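Local coordinates for protein serpin (Taeniopygia guttata, PDB 5HGC) that probably inhibits serine proteases and binds cortisol and a diamino sugar in separate pockets, at residues L49-R54 and D117-L122; R113-D118 and Y123-F128. One frame throughout, in Å; residues are numbered along the deposited sequence.

Contact 1 of 2, residues L49-R54 and D117-L122. With BDG (2,6-diamino-2,6-dideoxy-alpha-D-glucopyranose), chain F.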
loop_
_atom_site.group_PDB
_atom_site.type_symbol
_atom_site.label_atom_id
_atom_site.label_comp_id
_atom_site.label_asym_id
_atom_site.label_seq_id
_atom_site.Cartn_x
_atom_site.Cartn_y
_atom_site.Cartn_z
ATOM N N LEU A 49 -10.183 7.545 11.323
ATOM C CA LEU A 49 -11.119 7.107 12.365
ATOM C C LEU A 49 -10.753 7.611 13.732
ATOM O O LEU A 49 -11.630 7.992 14.532
ATOM C CB LEU A 49 -11.255 5.601 12.459
ATOM C CG LEU A 49 -12.125 4.931 11.409
ATOM C CD1 LEU A 49 -12.260 3.487 11.848
ATOM C CD2 LEU A 49 -13.508 5.561 11.292
ATOM N N ALA A 50 -9.460 7.628 14.024
ATOM C CA ALA A 50 -9.026 8.131 15.324
ATOM C C ALA A 50 -9.544 9.560 15.600
ATOM O O ALA A 50 -9.767 9.912 16.763
ATOM C CB ALA A 50 -7.523 8.067 15.460
ATOM N N LEU A 51 -9.729 10.365 14.553
ATOM C CA LEU A 51 -10.275 11.717 14.737
ATOM C C LEU A 51 -11.545 11.645 15.526
ATOM O O LEU A 51 -11.752 12.448 16.437
ATOM C CB LEU A 51 -10.610 12.423 13.421
ATOM C CG LEU A 51 -9.458 13.146 12.775
ATOM C CD1 LEU A 51 -9.938 13.812 11.482
ATOM C CD2 LEU A 51 -8.930 14.157 13.778
ATOM N N GLY A 52 -12.382 10.668 15.163
ATOM C CA GLY A 52 -13.642 10.486 15.824
ATOM C C GLY A 52 -13.696 9.562 17.028
ATOM O O GLY A 52 -14.781 9.404 17.595
ATOM N N ALA A 53 -12.577 8.933 17.402
ATOM C CA ALA A 53 -12.596 7.923 18.449
ATOM C C ALA A 53 -12.239 8.584 19.751
ATOM O O ALA A 53 -11.665 9.684 19.766
ATOM C CB ALA A 53 -11.673 6.756 18.131
ATOM N N ARG A 54 -12.641 7.943 20.851
ATOM C CA ARG A 54 -12.352 8.436 22.189
ATOM C C ARG A 54 -11.763 7.305 23.034
ATOM O O ARG A 54 -11.961 6.111 22.714
ATOM C CB ARG A 54 -13.606 9.077 22.832
ATOM C CG ARG A 54 -14.121 10.372 22.162
ATOM C CD ARG A 54 -13.185 11.614 22.114
ATOM N NE ARG A 54 -13.798 12.753 21.370
ATOM C CZ ARG A 54 -13.750 12.982 20.029
ATOM N NH1 ARG A 54 -13.088 12.165 19.180
ATOM N NH2 ARG A 54 -14.363 14.068 19.515
ATOM N N ASP A 117 -16.080 17.799 9.078
ATOM C CA ASP A 117 -15.236 18.934 8.672
ATOM C C ASP A 117 -13.770 18.551 8.963
ATOM O O ASP A 117 -12.943 18.660 8.113
ATOM C CB ASP A 117 -15.635 20.214 9.416
ATOM C CG ASP A 117 -16.857 20.958 8.787
ATOM O OD1 ASP A 117 -17.345 20.608 7.668
ATOM O OD2 ASP A 117 -17.330 21.964 9.415
ATOM N N ASP A 118 -13.479 18.069 10.162
ATOM C CA ASP A 118 -12.152 17.678 10.559
ATOM C C ASP A 118 -11.593 16.621 9.630
ATOM O O ASP A 118 -10.449 16.733 9.150
ATOM C CB ASP A 118 -12.242 17.147 11.969
ATOM C CG ASP A 118 -12.427 18.284 13.017
ATOM O OD1 ASP A 118 -12.431 19.487 12.602
ATOM O OD2 ASP A 118 -12.532 17.985 14.238
ATOM N N ALA A 119 -12.429 15.626 9.306
ATOM C CA ALA A 119 -11.970 14.532 8.507
ATOM C C ALA A 119 -11.865 14.961 7.043
ATOM O O ALA A 119 -11.048 14.389 6.315
ATOM C CB ALA A 119 -12.850 13.288 8.695
ATOM N N LYS A 120 -12.651 15.943 6.595
ATOM C CA LYS A 120 -12.467 16.416 5.249
ATOM C C LYS A 120 -11.162 17.240 5.166
ATOM O O LYS A 120 -10.347 17.062 4.240
ATOM C CB LYS A 120 -13.643 17.249 4.772
ATOM C CG LYS A 120 -13.394 17.888 3.400
ATOM C CD LYS A 120 -14.681 18.137 2.661
ATOM C CE LYS A 120 -14.937 17.041 1.619
ATOM N NZ LYS A 120 -14.214 17.279 0.327
ATOM N N ALA A 121 -10.965 18.131 6.121
ATOM C CA ALA A 121 -9.825 19.050 6.067
ATOM C C ALA A 121 -8.553 18.252 6.177
ATOM O O ALA A 121 -7.650 18.455 5.367
ATOM C CB ALA A 121 -9.892 20.117 7.178
ATOM N N LEU A 122 -8.491 17.324 7.135
ATOM C CA LEU A 122 -7.258 16.581 7.368
ATOM C C LEU A 122 -6.998 15.449 6.381
ATOM O O LEU A 122 -5.863 15.220 5.977
ATOM C CB LEU A 122 -7.181 16.058 8.794
ATOM C CG LEU A 122 -6.983 17.099 9.890
ATOM C CD1 LEU A 122 -7.251 16.451 11.265
ATOM C CD2 LEU A 122 -5.570 17.664 9.815
HETATM C C5 BDG F . -6.360 17.121 16.887
HETATM O O5 BDG F . -7.321 16.054 17.165
HETATM C C1 BDG F . -8.730 16.412 17.404
HETATM O O1 BDG F . -9.574 15.226 17.481
HETATM C C2 BDG F . -9.265 17.558 16.463
HETATM N N2 BDG F . -10.652 17.362 16.054
HETATM C C3 BDG F . -8.293 17.924 15.286
HETATM O O3 BDG F . -8.784 19.003 14.427
HETATM C C4 BDG F . -6.856 18.175 15.858
HETATM O O4 BDG F . -5.834 18.328 14.869
HETATM C C6 BDG F . -5.891 17.871 18.157
HETATM N N6 BDG F . -5.683 16.994 19.300
#
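Asp118 is the first residue of segment 117-122 to meet Leu51, which supplies the touching side chain of 49-54 through its two methyls. Its backbone carbon C lies 3.7 Å from Leu51 CD1. Asp118 has CG anti to its carbonyl carbon (chi1 -75°), which carries the carboxylate out to the sugar, where OD2 accepts a hydrogen bond from N2 of the bound diamino glucose at 2.7 Å. One residue on, Ala119 CA also comes within 3.7 Å of Leu51 CD1, so this methyl rests on the helix backbone more than on Ala119 CB, at 4.1 Å. The two helices, 39-52 and 113-123, belong to the helical part of the serpin fold; His78 of helix 74-89 touches both Leu51 and Leu122 and is a further member of the sugar pocket. Leu122, a turn beyond Asp118, holds its CD1 3.8 Å from both Leu51 CD1 and Leu51 CD2, the two side chains crossing at a slant. Leu51 is modelled in two conformers, and these distances hold for one of them. Its carbonyl takes a bond from its own segment: Arg54 NH1 donates to Leu51 O at 3.1 Å and, more straightly, to Ala53 O at 2.9 Å (N-H...O 166°).

Contact 2 of 2, residues R113-D118 and Y123-F128; sequences RKFLDD and YQLEAF. With BDG (2,6-diamino-2,6-dideoxy-alpha-D-glucopyranose), chain F.
A water bridges the carbonyls of Leu116 and Leu125, donating to Leu116 O at 2.9 Å and to Leu125 O at 3.0 Å. No hydrogen bond runs straight from 113-118 to 123-128. The rest is apolar. Leu116 CD2 sits 3.6 Å from Ala127 CB, on strand 126-130. Deeper in, Phe115 has CG anti to its backbone N (chi1 177°), which carries CE2 to 3.8 Å from Leu125 CD2; the methyl comes to the ring obliquely, and the two side chains cross at about a right angle. Helix 113-123 is the link of a beta-alpha-beta unit between the parallel strands 100-106 and 126-130 of the serpin A sheet, and Ile103 of the first strand touches Phe115, Leu125 and Ala127. Gln124, with positive phi, turns the chain out of the helix. Replacing Asp118 by an alanine would probably leave the sugar's amino nitrogen N2 without its carboxylate acceptor, while the Phe115 and Leu116 contacts need not change. Helix and strand thus meet through apolar contact, with one water supplying a donor to both carbonyls, since two acceptors cannot bond each other.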
loop_
_atom_site.group_PDB
_atom_site.type_symbol
_atom_site.label_atom_id
_atom_site.label_comp_id
_atom_site.label_asym_id
_atom_site.label_seq_id
_atom_site.Cartn_x
_atom_site.Cartn_y
_atom_site.Cartn_z
ATOM N N ARG A 113 -21.197 17.371 12.324
ATOM C CA ARG A 113 -20.508 18.283 11.469
ATOM C C ARG A 113 -19.016 18.383 11.803
ATOM O O ARG A 113 -18.179 18.506 10.878
ATOM C CB ARG A 113 -21.139 19.670 11.576
ATOM C CG ARG A 113 -20.383 20.779 10.822
ATOM C CD ARG A 113 -20.379 20.533 9.307
ATOM N NE ARG A 113 -21.722 20.657 8.753
ATOM C CZ ARG A 113 -22.123 20.214 7.546
ATOM N NH1 ARG A 113 -21.274 19.598 6.727
ATOM N NH2 ARG A 113 -23.412 20.387 7.170
ATOM N N LYS A 114 -18.688 18.301 13.107
ATOM C CA LYS A 114 -17.323 18.492 13.569
ATOM C C LYS A 114 -16.478 17.373 12.944
ATOM O O LYS A 114 -15.428 17.639 12.376
ATOM C CB LYS A 114 -17.308 18.430 15.085
ATOM C CG LYS A 114 -15.999 18.034 15.752
ATOM C CD LYS A 114 -16.307 17.734 17.211
ATOM C CE LYS A 114 -15.045 17.612 18.073
ATOM N NZ LYS A 114 -14.278 18.908 18.131
ATOM N N PHE A 115 -16.979 16.132 12.989
ATOM C CA PHE A 115 -16.218 15.030 12.415
ATOM C C PHE A 115 -16.118 15.140 10.877
ATOM O O PHE A 115 -15.037 14.948 10.284
ATOM C CB PHE A 115 -16.799 13.676 12.796
ATOM C CG PHE A 115 -16.076 12.542 12.156
ATOM C CD1 PHE A 115 -14.853 12.165 12.614
ATOM C CD2 PHE A 115 -16.583 11.912 11.048
ATOM C CE1 PHE A 115 -14.147 11.150 12.003
ATOM C CE2 PHE A 115 -15.879 10.881 10.429
ATOM C CZ PHE A 115 -14.663 10.473 10.927
ATOM N N LEU A 116 -17.235 15.439 10.229
ATOM C CA LEU A 116 -17.183 15.587 8.783
ATOM C C LEU A 116 -16.201 16.682 8.329
ATOM O O LEU A 116 -15.554 16.485 7.325
ATOM C CB LEU A 116 -18.544 15.858 8.204
ATOM C CG LEU A 116 -19.538 14.734 8.489
ATOM C CD1 LEU A 116 -20.936 15.189 8.082
ATOM C CD2 LEU A 116 -19.177 13.477 7.737
ATOM N N ASP A 117 -16.080 17.799 9.078
ATOM C CA ASP A 117 -15.236 18.934 8.672
ATOM C C ASP A 117 -13.770 18.551 8.963
ATOM O O ASP A 117 -12.943 18.660 8.113
ATOM C CB ASP A 117 -15.635 20.214 9.416
ATOM C CG ASP A 117 -16.857 20.958 8.787
ATOM O OD1 ASP A 117 -17.345 20.608 7.668
ATOM O OD2 ASP A 117 -17.330 21.964 9.415
ATOM N N ASP A 118 -13.479 18.069 10.162
ATOM C CA ASP A 118 -12.152 17.678 10.559
ATOM C C ASP A 118 -11.593 16.621 9.630
ATOM O O ASP A 118 -10.449 16.733 9.150
ATOM C CB ASP A 118 -12.242 17.147 11.969
ATOM C CG ASP A 118 -12.427 18.284 13.017
ATOM O OD1 ASP A 118 -12.431 19.487 12.602
ATOM O OD2 ASP A 118 -12.532 17.985 14.238
ATOM N N TYR A 123 -8.055 14.750 5.989
ATOM C CA TYR A 123 -7.913 13.432 5.411
ATOM C C TYR A 123 -8.656 13.374 4.124
ATOM O O TYR A 123 -8.788 12.305 3.552
ATOM C CB TYR A 123 -8.421 12.348 6.359
ATOM C CG TYR A 123 -7.505 12.099 7.542
ATOM C CD1 TYR A 123 -6.317 11.356 7.387
ATOM C CD2 TYR A 123 -7.792 12.612 8.804
ATOM C CE1 TYR A 123 -5.436 11.162 8.456
ATOM C CE2 TYR A 123 -6.943 12.402 9.880
ATOM C CZ TYR A 123 -5.749 11.697 9.704
ATOM O OH TYR A 123 -4.894 11.471 10.764
ATOM N N GLN A 124 -9.175 14.507 3.649
ATOM C CA GLN A 124 -10.014 14.494 2.423
ATOM C C GLN A 124 -11.146 13.415 2.443
ATOM O O GLN A 124 -11.462 12.852 1.409
ATOM C CB GLN A 124 -9.174 14.339 1.138
ATOM C CG GLN A 124 -7.779 15.016 1.051
ATOM C CD GLN A 124 -6.937 14.531 -0.192
ATOM O OE1 GLN A 124 -7.071 13.371 -0.676
ATOM N NE2 GLN A 124 -6.061 15.418 -0.699
ATOM N N LEU A 125 -11.719 13.104 3.602
ATOM C CA LEU A 125 -12.812 12.133 3.693
ATOM C C LEU A 125 -14.067 12.550 2.921
ATOM O O LEU A 125 -14.577 13.715 3.028
ATOM C CB LEU A 125 -13.208 11.876 5.148
ATOM C CG LEU A 125 -14.526 11.078 5.316
ATOM C CD1 LEU A 125 -14.323 9.632 4.901
ATOM C CD2 LEU A 125 -15.089 11.127 6.742
ATOM N N GLU A 126 -14.572 11.579 2.158
ATOM C CA GLU A 126 -15.960 11.660 1.654
ATOM C C GLU A 126 -16.775 10.686 2.454
ATOM O O GLU A 126 -16.385 9.510 2.525
ATOM C CB GLU A 126 -16.078 11.292 0.172
ATOM C CG GLU A 126 -15.295 12.267 -0.678
ATOM C CD GLU A 126 -15.452 12.089 -2.176
ATOM O OE1 GLU A 126 -15.782 10.990 -2.673
ATOM O OE2 GLU A 126 -15.254 13.089 -2.884
ATOM N N ALA A 127 -17.886 11.157 3.035
ATOM C CA ALA A 127 -18.783 10.303 3.836
ATOM C C ALA A 127 -20.164 10.243 3.191
ATOM O O ALA A 127 -20.653 11.258 2.674
ATOM C CB ALA A 127 -18.900 10.885 5.230
ATOM N N PHE A 128 -20.784 9.065 3.210
ATOM C CA PHE A 128 -22.094 8.813 2.512
ATOM C C PHE A 128 -23.082 8.143 3.459
ATOM O O PHE A 128 -22.727 7.181 4.163
ATOM C CB PHE A 128 -21.940 7.918 1.290
ATOM C CG PHE A 128 -21.022 8.490 0.247
ATOM C CD1 PHE A 128 -19.616 8.334 0.346
ATOM C CD2 PHE A 128 -21.540 9.211 -0.833
ATOM C CE1 PHE A 128 -18.767 8.896 -0.596
ATOM C CE2 PHE A 128 -20.679 9.775 -1.801
ATOM C CZ PHE A 128 -19.291 9.622 -1.683
HETATM C C5 BDG F . -6.360 17.121 16.887
HETATM O O5 BDG F . -7.321 16.054 17.165
HETATM C C1 BDG F . -8.730 16.412 17.404
HETATM O O1 BDG F . -9.574 15.226 17.481
HETATM C C2 BDG F . -9.265 17.558 16.463
HETATM N N2 BDG F . -10.652 17.362 16.054
HETATM C C3 BDG F . -8.293 17.924 15.286
HETATM O O3 BDG F . -8.784 19.003 14.427
HETATM C C4 BDG F . -6.856 18.175 15.858
HETATM O O4 BDG F . -5.834 18.328 14.869
HETATM C C6 BDG F . -5.891 17.871 18.157
HETATM N N6 BDG F . -5.683 16.994 19.300
HETATM O O HOH W 1 -16.397 14.859 5.141
#

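Overall arrangement
Contacts 1 and 2 lie with their centres about 7 Å apart and use helix 113-123 in common, sharing Asp117 and Asp118. Contact 1 joins the helix to helix 39-52, contact 2 to the strand that follows it. They also touch directly: Leu51 CD1 packs 3.6 Å from Tyr123 CD2, Gly52 N lies 3.7 Å from Phe115 CE1, and Ala119 O probably accepts a hydrogen bond from Leu125 N at 3.1 Å. Asp118 brings both to the diamino sugar, contact 1 adds Leu51, and Glu74, Lys75 and His78 complete the pocket; His78 ND1 also hydrogen-bonds with Tyr123 OH. The cortisol pocket uses none of the residues of either contact.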